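PDB 5FLG: 6-carboxyhexanoate--coa ligase from Bacillus subtilis, which is an adenine-nucleotide-binding enzyme of the 6-carboxyhexanoate--CoA ligase family, holding pimelic acid and magnesium beside phosphoaminophosphonic acid-adenylate ester. Local coordinates for residues E103-S106 with R107-E111; S121-R124 with G125-F129; H165-H169 with S170-E174; G203-G207 with K208-Y212. All coordinates share one frame; numbering follows the deposited sequence.

Interaction 1: E103-S106 with R107-E111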
loop_
_atom_site.group_PDB
_atom_site.type_symbol
_atom_site.label_atom_id
_atom_site.label_comp_id
_atom_site.label_asym_id
_atom_site.label_seq_id
_atom_site.Cartn_x
_atom_site.Cartn_y
_atom_site.Cartn_z
ATOM N N GLU A 103 -37.767 -11.012 2.534
ATOM C CA GLU A 103 -37.313 -9.709 2.039
ATOM C C GLU A 103 -37.643 -9.464 0.561
ATOM O O GLU A 103 -37.459 -8.366 0.087
ATOM C CB GLU A 103 -35.804 -9.536 2.239
ATOM C CG GLU A 103 -35.290 -8.143 1.974
ATOM C CD GLU A 103 -35.702 -7.110 3.027
ATOM O OE1 GLU A 103 -35.945 -7.494 4.184
ATOM O OE2 GLU A 103 -35.786 -5.910 2.676
ATOM N N GLY A 104 -37.900 -10.515 -0.205
ATOM C CA GLY A 104 -38.288 -10.341 -1.599
ATOM C C GLY A 104 -37.478 -11.124 -2.611
ATOM O O GLY A 104 -37.754 -11.074 -3.810
ATOM N N VAL A 105 -36.454 -11.842 -2.164
ATOM C CA VAL A 105 -35.734 -12.708 -3.082
ATOM C C VAL A 105 -36.504 -13.981 -3.308
ATOM O O VAL A 105 -36.821 -14.699 -2.358
ATOM C CB VAL A 105 -34.359 -13.114 -2.541
ATOM C CG1 VAL A 105 -33.587 -13.841 -3.622
ATOM C CG2 VAL A 105 -33.610 -11.884 -2.082
ATOM N N SER A 106 -36.766 -14.318 -4.566
ATOM C CA SER A 106 -37.606 -15.497 -4.818
ATOM C C SER A 106 -36.804 -16.753 -4.455
ATOM O O SER A 106 -35.573 -16.753 -4.533
ATOM C CB SER A 106 -38.063 -15.549 -6.289
ATOM O OG SER A 106 -37.076 -16.154 -7.102
ATOM N N ARG A 107 -37.527 -17.812 -4.092
ATOM C CA ARG A 107 -36.980 -19.071 -3.626
ATOM C C ARG A 107 -36.057 -19.753 -4.614
ATOM O O ARG A 107 -34.995 -20.272 -4.225
ATOM C CB ARG A 107 -38.113 -20.032 -3.281
ATOM C CG ARG A 107 -37.680 -21.212 -2.442
ATOM C CD ARG A 107 -38.888 -22.061 -2.085
ATOM N NE ARG A 107 -39.694 -21.403 -1.065
ATOM C CZ ARG A 107 -40.653 -22.000 -0.369
ATOM N NH1 ARG A 107 -40.942 -23.271 -0.611
ATOM N NH2 ARG A 107 -41.319 -21.327 0.565
ATOM N N ASP A 108 -36.411 -19.697 -5.891
ATOM C CA ASP A 108 -35.590 -20.326 -6.902
ATOM C C ASP A 108 -34.268 -19.581 -7.090
ATOM O O ASP A 108 -33.225 -20.217 -7.288
ATOM C CB ASP A 108 -36.329 -20.393 -8.235
ATOM C CG ASP A 108 -36.759 -19.037 -8.704
ATOM O OD1 ASP A 108 -37.352 -18.319 -7.869
ATOM O OD2 ASP A 108 -36.341 -18.619 -9.803
ATOM N N VAL A 109 -34.280 -18.253 -6.961
ATOM C CA VAL A 109 -33.018 -17.497 -6.944
ATOM C C VAL A 109 -32.136 -17.842 -5.724
ATOM O O VAL A 109 -30.902 -18.039 -5.846
ATOM C CB VAL A 109 -33.292 -15.996 -6.965
ATOM C CG1 VAL A 109 -32.014 -15.216 -6.700
ATOM C CG2 VAL A 109 -33.910 -15.612 -8.312
ATOM N N ILE A 110 -32.770 -17.999 -4.577
ATOM C CA ILE A 110 -32.046 -18.337 -3.343
ATOM C C ILE A 110 -31.374 -19.699 -3.527
ATOM O O ILE A 110 -30.201 -19.865 -3.207
ATOM C CB ILE A 110 -33.013 -18.389 -2.129
ATOM C CG1 ILE A 110 -33.519 -16.987 -1.795
ATOM C CG2 ILE A 110 -32.314 -18.970 -0.882
ATOM C CD1 ILE A 110 -34.675 -16.965 -0.803
ATOM N N GLU A 111 -32.105 -20.676 -4.065
ATOM C CA GLU A 111 -31.557 -22.029 -4.197
ATOM C C GLU A 111 -30.404 -22.034 -5.194
ATOM O O GLU A 111 -29.370 -22.692 -5.001
ATOM C CB GLU A 111 -32.626 -23.029 -4.614
ATOM C CG GLU A 111 -33.605 -23.412 -3.516
ATOM C CD GLU A 111 -34.950 -23.890 -4.061
ATOM O OE1 GLU A 111 -35.125 -23.982 -5.301
ATOM O OE2 GLU A 111 -35.863 -24.127 -3.250
#
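The carboxylate of Asp108 is the flat group of this contact, and it meets Ser106 with one oxygen: OD1 turns to Ser106 OG while OD2 points elsewhere, 3.7 Å from the same OG. The hydroxyl approaches OD1 from a direction tilted clearly out of the carboxylate plane. It makes a hydrogen bond to OD1, although the modelled OG to OD1 separation of 2.3 Å is too short to be trusted as a length. Asp108 reaches back because its CG stands between its backbone N and carbonyl carbon (chi1 57°). Ser106 is the N-cap of helix 107-116, and its carbonyl starts the regular bonding: Ile110 N donates to Ser106 O at 3.1 Å, lying in the carbonyl plane with an N-H...O angle of 154°.

Beside these polar groups the contact is apolar and buried. CG1 of Val105 packs on CG1 of Ile110 at 3.6 Å and on CG1 of Val109 at 3.7 Å, crossing the Val109 side chain at about a right angle. Val105 precedes the N-cap and Ile110 lies four positions after it, which makes this pair a hydrophobic staple. Phe231 backs both valines, and Ile110 also rests on Leu100 of helix 89-102, the helix that ends in a Schellman motif at Gly104. Arg107 returns to that helix through a salt bridge with Glu101. If the Ser106-Asp108 bond is real at a more usual length, it would hold the carboxylate at the helix start, where the helix dipole would probably stabilise a negative charge.

Interaction 2: S121-R124 with G125-F129. With ANP (phosphoaminophosphonic acid-adenylate ester), chain D.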
loop_
_atom_site.group_PDB
_atom_site.type_symbol
_atom_site.label_atom_id
_atom_site.label_comp_id
_atom_site.label_asym_id
_atom_site.label_seq_id
_atom_site.Cartn_x
_atom_site.Cartn_y
_atom_site.Cartn_z
ATOM N N SER A 121 -16.237 -19.517 -2.392
ATOM C CA SER A 121 -15.473 -19.483 -1.135
ATOM C C SER A 121 -14.242 -18.610 -1.224
ATOM O O SER A 121 -13.845 -18.014 -0.241
ATOM C CB SER A 121 -15.005 -20.882 -0.744
ATOM O OG SER A 121 -16.117 -21.682 -0.408
ATOM N N ASP A 122 -13.560 -18.648 -2.358
ATOM C CA ASP A 122 -12.289 -17.950 -2.463
ATOM C C ASP A 122 -12.377 -16.509 -2.932
ATOM O O ASP A 122 -11.369 -15.821 -3.010
ATOM C CB ASP A 122 -11.305 -18.746 -3.325
ATOM C CG ASP A 122 -10.822 -20.017 -2.622
ATOM O OD1 ASP A 122 -11.031 -20.136 -1.393
ATOM O OD2 ASP A 122 -10.321 -20.929 -3.308
ATOM N N VAL A 123 -13.585 -16.039 -3.207
ATOM C CA VAL A 123 -13.761 -14.693 -3.660
ATOM C C VAL A 123 -13.480 -13.740 -2.507
ATOM O O VAL A 123 -13.904 -13.977 -1.400
ATOM C CB VAL A 123 -15.195 -14.461 -4.178
ATOM C CG1 VAL A 123 -15.437 -12.975 -4.341
ATOM C CG2 VAL A 123 -15.412 -15.227 -5.488
ATOM N N ARG A 124 -12.665 -12.730 -2.786
ATOM C CA ARG A 124 -12.063 -11.855 -1.795
ATOM C C ARG A 124 -12.947 -10.665 -1.435
ATOM O O ARG A 124 -12.754 -9.999 -0.410
ATOM C CB ARG A 124 -10.742 -11.337 -2.358
ATOM C CG ARG A 124 -9.721 -12.445 -2.565
ATOM C CD ARG A 124 -8.797 -12.120 -3.728
ATOM N NE ARG A 124 -7.596 -12.956 -3.729
ATOM C CZ ARG A 124 -7.573 -14.253 -4.044
ATOM N NH1 ARG A 124 -8.689 -14.899 -4.377
ATOM N NH2 ARG A 124 -6.425 -14.917 -3.989
ATOM N N GLY A 125 -13.910 -10.379 -2.306
ATOM C CA GLY A 125 -14.928 -9.393 -1.998
ATOM C C GLY A 125 -16.268 -10.079 -2.044
ATOM O O GLY A 125 -16.440 -11.175 -1.487
ATOM N N ALA A 126 -17.229 -9.406 -2.682
ATOM C CA ALA A 126 -18.594 -9.858 -2.697
ATOM C C ALA A 126 -18.963 -10.270 -4.110
ATOM O O ALA A 126 -18.379 -9.791 -5.079
ATOM C CB ALA A 126 -19.535 -8.748 -2.242
ATOM N N VAL A 127 -19.894 -11.203 -4.177
ATOM C CA VAL A 127 -20.488 -11.625 -5.414
ATOM C C VAL A 127 -21.784 -10.874 -5.592
ATOM O O VAL A 127 -22.529 -10.706 -4.636
ATOM C CB VAL A 127 -20.783 -13.132 -5.344
ATOM C CG1 VAL A 127 -21.611 -13.567 -6.556
ATOM C CG2 VAL A 127 -19.468 -13.908 -5.250
ATOM N N LEU A 128 -22.081 -10.490 -6.830
ATOM C CA LEU A 128 -23.333 -9.839 -7.157
ATOM C C LEU A 128 -24.210 -10.791 -7.954
ATOM O O LEU A 128 -23.791 -11.300 -9.003
ATOM C CB LEU A 128 -23.078 -8.577 -7.999
ATOM C CG LEU A 128 -22.822 -7.227 -7.322
ATOM C CD1 LEU A 128 -21.739 -7.306 -6.267
ATOM C CD2 LEU A 128 -22.476 -6.161 -8.350
ATOM N N PHE A 129 -25.426 -11.023 -7.455
ATOM C CA PHE A 129 -26.258 -12.057 -7.965
ATOM C C PHE A 129 -27.565 -11.432 -8.481
ATOM O O PHE A 129 -28.351 -10.849 -7.735
ATOM C CB PHE A 129 -26.518 -13.104 -6.872
ATOM C CG PHE A 129 -26.883 -14.463 -7.405
ATOM C CD1 PHE A 129 -25.984 -15.180 -8.185
ATOM C CD2 PHE A 129 -28.157 -14.980 -7.220
ATOM C CE1 PHE A 129 -26.344 -16.397 -8.748
ATOM C CE2 PHE A 129 -28.519 -16.194 -7.785
ATOM C CZ PHE A 129 -27.611 -16.905 -8.552
HETATM P PG ANP D . -10.968 -9.707 7.955
HETATM O O1G ANP D . -9.566 -9.316 8.332
HETATM O O2G ANP D . -11.358 -11.050 8.509
HETATM O O3G ANP D . -12.024 -8.681 8.216
HETATM P PB ANP D . -12.253 -9.696 5.276
HETATM O O1B ANP D . -12.868 -8.385 5.617
HETATM O O2B ANP D . -11.749 -10.045 3.925
HETATM N N3B ANP D . -10.848 -9.902 6.261
HETATM P PA ANP D . -14.522 -10.764 6.687
HETATM O O1A ANP D . -14.679 -11.943 7.531
HETATM O O2A ANP D . -14.608 -9.362 7.220
HETATM O O3A ANP D . -13.227 -10.902 5.742
HETATM O "O5'" ANP D . -15.692 -10.941 5.536
HETATM C "C5'" ANP D . -16.099 -12.215 5.124
HETATM C "C4'" ANP D . -16.188 -12.251 3.596
HETATM O "O4'" ANP D . -17.066 -11.204 3.161
HETATM C "C3'" ANP D . -14.841 -11.998 2.937
HETATM O "O3'" ANP D . -14.156 -13.214 2.664
HETATM C "C2'" ANP D . -15.227 -11.344 1.642
HETATM O "O2'" ANP D . -15.645 -12.357 0.726
HETATM C "C1'" ANP D . -16.430 -10.546 2.059
HETATM N N9 ANP D . -16.000 -9.180 2.380
HETATM C C8 ANP D . -15.320 -8.741 3.498
HETATM N N7 ANP D . -15.183 -7.395 3.459
HETATM C C5 ANP D . -15.743 -6.976 2.283
HETATM C C6 ANP D . -15.919 -5.702 1.566
HETATM N N6 ANP D . -15.454 -4.547 2.051
HETATM N N1 ANP D . -16.574 -5.705 0.384
HETATM C C2 ANP D . -17.025 -6.844 -0.155
HETATM N N3 ANP D . -16.976 -8.043 0.449
HETATM C C4 ANP D . -16.256 -8.161 1.590
#
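Between Val123 and Gly125 the chain bends closely enough to bring Val123 C within 3.4 Å of Gly125 N, then straightens through Ala126 into strand 127-130. Val123 turns its side chain into this bend. Its CG1 branch, set opposite the backbone N (chi1 167°), lies over the Gly125 peptide, 3.5 Å from Gly125 O, and loosely meets Val127 CG2 at 4.2 Å further along. Arg124 instead sends an extended chain away from the bend, leaving its backbone to face the nucleotide.

The carbonyls of Val123 and Gly125 turn to the ribose of phosphoaminophosphonic acid-adenylate ester, and Ala126 to its base. The ribose hydroxyl O2' donates a hydrogen bond to Gly125 O at 2.6 Å, and Val123 O lies 3.2 Å from the same O2'. Arg124 O approaches the sugar at C2' and accepts a hydrogen bond from Arg146. Past the ribose, Ala126 N stands 3.4 Å from N3 of the base, while Ala126 CB lies beyond C2 and N3, 3.8 Å from C2. Backbone bonds from Ala126 to Val145 and from Val127 to the 227-232 strand hold this part of the pocket wall in place. Within 121-129 the bond to the ribose O2' thus comes from one main-chain carbonyl, Gly125 O, and does not depend on a side chain, while a small methyl group closes in beside the base.

Interaction 3: H165-H169 with S170-E174. With PML (pimelic acid), chain C.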
loop_
_atom_site.group_PDB
_atom_site.type_symbol
_atom_site.label_atom_id
_atom_site.label_comp_id
_atom_site.label_asym_id
_atom_site.label_seq_id
_atom_site.Cartn_x
_atom_site.Cartn_y
_atom_site.Cartn_z
ATOM N N HIS A 165 -27.633 -3.459 23.204
ATOM C CA HIS A 165 -27.332 -4.705 23.906
ATOM C C HIS A 165 -26.639 -5.680 22.991
ATOM O O HIS A 165 -26.870 -6.877 23.046
ATOM C CB HIS A 165 -28.587 -5.347 24.497
ATOM C CG HIS A 165 -29.368 -4.426 25.378
ATOM N ND1 HIS A 165 -28.842 -3.876 26.526
ATOM C CD2 HIS A 165 -30.595 -3.876 25.225
ATOM C CE1 HIS A 165 -29.720 -3.042 27.055
ATOM N NE2 HIS A 165 -30.795 -3.030 26.289
ATOM N N VAL A 166 -25.733 -5.149 22.198
ATOM C CA VAL A 166 -24.860 -5.938 21.337
ATOM C C VAL A 166 -23.433 -5.617 21.745
ATOM O O VAL A 166 -23.144 -4.460 22.085
ATOM C CB VAL A 166 -25.060 -5.516 19.871
ATOM C CG1 VAL A 166 -24.060 -6.212 18.964
ATOM C CG2 VAL A 166 -26.486 -5.827 19.456
ATOM N N PRO A 167 -22.546 -6.623 21.738
ATOM C CA PRO A 167 -21.168 -6.383 22.181
ATOM C C PRO A 167 -20.444 -5.443 21.231
ATOM O O PRO A 167 -20.669 -5.492 20.027
ATOM C CB PRO A 167 -20.518 -7.778 22.106
ATOM C CG PRO A 167 -21.615 -8.753 21.859
ATOM C CD PRO A 167 -22.722 -7.983 21.208
ATOM N N ALA A 168 -19.567 -4.611 21.764
ATOM C CA ALA A 168 -18.888 -3.581 20.998
ATOM C C ALA A 168 -17.676 -4.120 20.233
ATOM O O ALA A 168 -16.590 -3.581 20.329
ATOM C CB ALA A 168 -18.451 -2.462 21.930
ATOM N N HIS A 169 -17.880 -5.140 19.419
ATOM C CA HIS A 169 -16.780 -5.758 18.689
ATOM C C HIS A 169 -16.539 -5.108 17.352
ATOM O O HIS A 169 -17.495 -4.715 16.632
ATOM C CB HIS A 169 -17.058 -7.245 18.471
ATOM C CG HIS A 169 -17.121 -8.037 19.738
ATOM N ND1 HIS A 169 -17.896 -9.173 19.867
ATOM C CD2 HIS A 169 -16.543 -7.836 20.948
ATOM C CE1 HIS A 169 -17.775 -9.649 21.095
ATOM N NE2 HIS A 169 -16.956 -8.860 21.771
ATOM N N SER A 170 -15.265 -5.026 16.990
ATOM C CA SER A 170 -14.872 -4.460 15.719
ATOM C C SER A 170 -15.533 -5.149 14.520
ATOM O O SER A 170 -15.774 -4.508 13.508
ATOM C CB SER A 170 -13.375 -4.586 15.551
ATOM O OG SER A 170 -12.729 -3.859 16.558
ATOM N N ARG A 171 -15.597 -6.476 14.569
ATOM C CA ARG A 171 -16.247 -7.249 13.521
ATOM C C ARG A 171 -17.642 -6.662 13.227
ATOM O O ARG A 171 -18.093 -6.648 12.063
ATOM C CB ARG A 171 -16.409 -8.717 13.958
ATOM C CG ARG A 171 -15.246 -9.623 13.611
ATOM C CD ARG A 171 -15.648 -11.085 13.717
ATOM N NE ARG A 171 -14.591 -12.013 13.280
ATOM C CZ ARG A 171 -13.787 -12.662 14.115
ATOM N NH1 ARG A 171 -13.860 -12.409 15.412
ATOM N NH2 ARG A 171 -12.860 -13.506 13.672
ATOM N N ILE A 172 -18.381 -6.352 14.292
ATOM C CA ILE A 172 -19.790 -5.956 14.131
ATOM C C ILE A 172 -19.855 -4.539 13.590
ATOM O O ILE A 172 -20.584 -4.249 12.616
ATOM C CB ILE A 172 -20.579 -6.062 15.437
ATOM C CG1 ILE A 172 -20.693 -7.516 15.870
ATOM C CG2 ILE A 172 -21.950 -5.422 15.296
ATOM C CD1 ILE A 172 -21.058 -7.685 17.337
ATOM N N LYS A 173 -18.967 -3.697 14.095
ATOM C CA LYS A 173 -18.848 -2.342 13.553
ATOM C C LYS A 173 -18.568 -2.329 12.044
ATOM O O LYS A 173 -19.235 -1.633 11.281
ATOM C CB LYS A 173 -17.761 -1.582 14.247
ATOM C CG LYS A 173 -17.771 -0.119 13.871
ATOM C CD LYS A 173 -16.664 0.631 14.594
ATOM C CE LYS A 173 -15.318 -0.000 14.309
ATOM N NZ LYS A 173 -14.257 0.960 14.587
ATOM N N GLU A 174 -17.627 -3.162 11.624
ATOM C CA GLU A 174 -17.269 -3.257 10.232
ATOM C C GLU A 174 -18.392 -3.837 9.391
ATOM O O GLU A 174 -18.762 -3.260 8.389
ATOM C CB GLU A 174 -15.965 -4.050 10.056
ATOM C CG GLU A 174 -14.728 -3.274 10.517
ATOM C CD GLU A 174 -13.511 -4.156 10.895
ATOM O OE1 GLU A 174 -13.522 -5.399 10.713
ATOM O OE2 GLU A 174 -12.519 -3.595 11.381
HETATM C C1 PML C . -21.867 -9.927 13.311
HETATM O O11 PML C . -22.930 -9.225 13.326
HETATM O O12 PML C . -21.387 -10.406 14.399
HETATM C C2 PML C . -21.444 -10.503 11.946
HETATM C C3 PML C . -20.023 -10.228 11.479
HETATM C C4 PML C . -19.434 -11.350 10.605
HETATM C C5 PML C . -18.831 -10.887 9.292
HETATM C C6 PML C . -17.433 -11.429 9.007
HETATM C C7 PML C . -16.425 -11.022 10.084
HETATM O O71 PML C . -16.230 -9.803 10.305
HETATM O O72 PML C . -15.730 -11.910 10.639
#
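Ile172 is shared between the ligand and the preceding loop: its CG1 lies 3.3 Å from O12 of pimelic acid, while CD1 reaches back to Val166 CG1 at 3.7 Å and Pro167 O at 3.5 Å. Its neighbour Arg171 takes the other end of the ligand. An extended chain carries the guanidinium out so that the C7 carboxyl group lies at its edge, in plane, and NE donates to O72 at 2.9 Å through a rather bent hydrogen bond (133°). NH2, on the same edge as NE, forms a salt bridge with Asp197, a residue of the magnesium site, and the two bonds together probably limit the rotation of the group.

Both ligand-facing residues sit in the first turn of helix 170-184, for which His169 is the N-cap. His169 O accepts a nearly straight bond from Lys173 N (3.1 Å, 168°) and a weak one from Ile172 N. The His169 ring in turn carries Pro167 CB on one face, 3.5 Å above its plane and offset toward the rim. Between these two residues Ala168 forms the centre of an inverse gamma turn, and its side chain rests on Phe157 and Ala161 of helix 154-164.

Interaction 4: G203-G207 with K208-Y212. With PML (pimelic acid), chain C.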
loop_
_atom_site.group_PDB
_atom_site.type_symbol
_atom_site.label_atom_id
_atom_site.label_comp_id
_atom_site.label_asym_id
_atom_site.label_seq_id
_atom_site.Cartn_x
_atom_site.Cartn_y
_atom_site.Cartn_z
ATOM N N GLY A 203 -23.150 -14.960 11.387
ATOM C CA GLY A 203 -23.293 -14.238 10.132
ATOM C C GLY A 203 -24.569 -13.427 10.149
ATOM O O GLY A 203 -25.106 -13.134 11.218
ATOM N N TYR A 204 -25.073 -13.051 8.963
ATOM C CA TYR A 204 -26.255 -12.237 8.910
ATOM C C TYR A 204 -26.867 -12.214 7.511
ATOM O O TYR A 204 -26.281 -12.686 6.546
ATOM C CB TYR A 204 -25.976 -10.787 9.335
ATOM C CG TYR A 204 -25.103 -9.968 8.364
ATOM C CD1 TYR A 204 -25.660 -9.307 7.287
ATOM C CD2 TYR A 204 -23.723 -9.861 8.552
ATOM C CE1 TYR A 204 -24.901 -8.582 6.430
ATOM C CE2 TYR A 204 -22.965 -9.041 7.747
ATOM C CZ TYR A 204 -23.559 -8.471 6.627
ATOM O OH TYR A 204 -22.839 -7.657 5.784
ATOM N N VAL A 205 -28.125 -11.817 7.496
ATOM C CA VAL A 205 -28.815 -11.411 6.265
ATOM C C VAL A 205 -29.304 -9.995 6.535
ATOM O O VAL A 205 -29.661 -9.656 7.669
ATOM C CB VAL A 205 -30.031 -12.324 6.017
ATOM C CG1 VAL A 205 -30.916 -11.760 4.908
ATOM C CG2 VAL A 205 -29.555 -13.692 5.601
ATOM N N ALA A 206 -29.142 -9.122 5.552
ATOM C CA ALA A 206 -29.530 -7.740 5.695
ATOM C C ALA A 206 -30.431 -7.355 4.526
ATOM O O ALA A 206 -30.219 -7.782 3.388
ATOM C CB ALA A 206 -28.326 -6.859 5.710
ATOM N N GLY A 207 -31.306 -6.398 4.791
ATOM C CA GLY A 207 -32.111 -5.790 3.744
ATOM C C GLY A 207 -32.884 -4.609 4.270
ATOM O O GLY A 207 -32.939 -4.364 5.484
ATOM N N LYS A 208 -33.554 -3.922 3.353
ATOM C CA LYS A 208 -34.084 -2.598 3.624
ATOM C C LYS A 208 -35.210 -2.746 4.598
ATOM O O LYS A 208 -35.304 -1.978 5.543
ATOM C CB LYS A 208 -34.594 -1.946 2.342
ATOM C CG LYS A 208 -33.532 -1.289 1.491
ATOM C CD LYS A 208 -34.136 -0.871 0.145
ATOM C CE LYS A 208 -33.120 -0.166 -0.749
ATOM N NZ LYS A 208 -32.081 -1.069 -1.292
ATOM N N LYS A 209 -35.964 -3.831 4.483
ATOM C CA LYS A 209 -37.092 -4.021 5.382
ATOM C C LYS A 209 -36.715 -4.708 6.676
ATOM O O LYS A 209 -37.131 -4.282 7.750
ATOM C CB LYS A 209 -38.184 -4.795 4.697
ATOM C CG LYS A 209 -38.755 -3.990 3.536
ATOM C CD LYS A 209 -39.994 -4.639 2.939
ATOM C CE LYS A 209 -39.605 -5.899 2.196
ATOM N NZ LYS A 209 -38.476 -5.608 1.268
ATOM N N MET A 210 -36.041 -5.845 6.586
ATOM C CA MET A 210 -35.761 -6.598 7.788
ATOM C C MET A 210 -34.618 -5.981 8.599
ATOM O O MET A 210 -34.325 -6.432 9.705
ATOM C CB MET A 210 -35.442 -8.047 7.432
ATOM C CG MET A 210 -34.307 -8.211 6.434
ATOM S SD MET A 210 -33.920 -9.953 6.129
ATOM C CE MET A 210 -33.158 -9.812 4.521
ATOM N N GLY A 211 -33.907 -5.024 8.023
ATOM C CA GLY A 211 -32.677 -4.525 8.625
ATOM C C GLY A 211 -31.525 -5.534 8.646
ATOM O O GLY A 211 -31.337 -6.312 7.705
ATOM N N TYR A 212 -30.789 -5.546 9.750
ATOM C CA TYR A 212 -29.589 -6.401 9.927
ATOM C C TYR A 212 -29.915 -7.535 10.878
ATOM O O TYR A 212 -30.041 -7.336 12.097
ATOM C CB TYR A 212 -28.454 -5.567 10.492
ATOM C CG TYR A 212 -27.091 -6.271 10.656
ATOM C CD1 TYR A 212 -26.200 -6.315 9.599
ATOM C CD2 TYR A 212 -26.604 -6.560 11.911
ATOM C CE1 TYR A 212 -24.912 -6.770 9.754
ATOM C CE2 TYR A 212 -25.313 -7.075 12.092
ATOM C CZ TYR A 212 -24.476 -7.173 11.005
ATOM O OH TYR A 212 -23.229 -7.704 11.114
HETATM C C1 PML C . -21.867 -9.927 13.311
HETATM O O11 PML C . -22.930 -9.225 13.326
HETATM O O12 PML C . -21.387 -10.406 14.399
HETATM C C2 PML C . -21.444 -10.503 11.946
HETATM C C3 PML C . -20.023 -10.228 11.479
HETATM C C4 PML C . -19.434 -11.350 10.605
HETATM C C5 PML C . -18.831 -10.887 9.292
HETATM C C6 PML C . -17.433 -11.429 9.007
HETATM C C7 PML C . -16.425 -11.022 10.084
HETATM O O71 PML C . -16.230 -9.803 10.305
HETATM O O72 PML C . -15.730 -11.910 10.639
#
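Tyr212 leaves its strand with CG opposite the backbone N (chi1 -176°), which lays the side chain back across Ala206 and Tyr204. Beyond CB, ring atom CD1 passes Ala206 CB at 4.5 Å and comes to 3.8 Å from Tyr204 CD1. CE1 then stands over the centre of the Tyr204 ring, 3.3 Å above its plane. The two rings meet obliquely, their planes inclined by 37° and their centroids 4.4 Å apart. CE2, on the other side of the ring, runs 3.4 Å from O11 of pimelic acid. At the tip, OH donates a hydrogen bond to that O11 at 2.7 Å, with the carboxyl oxygen at the ring edge.

Tyr204, whose ring face lies against CE1 of Tyr212, is itself held by a hydrogen bond between its hydroxyl and Arg228. Behind the tyrosines the strands close through Gly207 and Gly211: Gly207 N donates to Gly211 O at 2.9 Å, and Gly211 N gives a weaker bond back to Gly207 O. Ala206 and Tyr212 form the adjoining non-hydrogen-bonded pair, their side chains on the same face as Tyr204. This is the closed end of an antiparallel beta hairpin, 203-207 with 211-215, which brings Tyr212 into the pimelic acid pocket, with Tyr204 packed behind it.

Overall arrangement
The four contacts follow one another along the chain in series. Interactions 2 and 4, with centres about 18 Å apart, both belong to the seven-stranded mixed sheet, through strand 127-130 and the hairpin 203-207/211-215. Interaction 1, a helix start, touches both: Val109 packs on Phe129, and Glu103 bonds to Met210 and Lys209 at the hairpin turn. Interaction 3, the start of helix 170-184, lies about 29 Å between centres from interaction 1, but shares pimelic acid with interaction 4. A helix start (interaction 3), a strand entry (interaction 2) and a hairpin end (interaction 4) thus contribute to the neighbouring nucleotide and pimelic acid pockets, while interaction 1 joins the sheet to its covering helices away from the ligands.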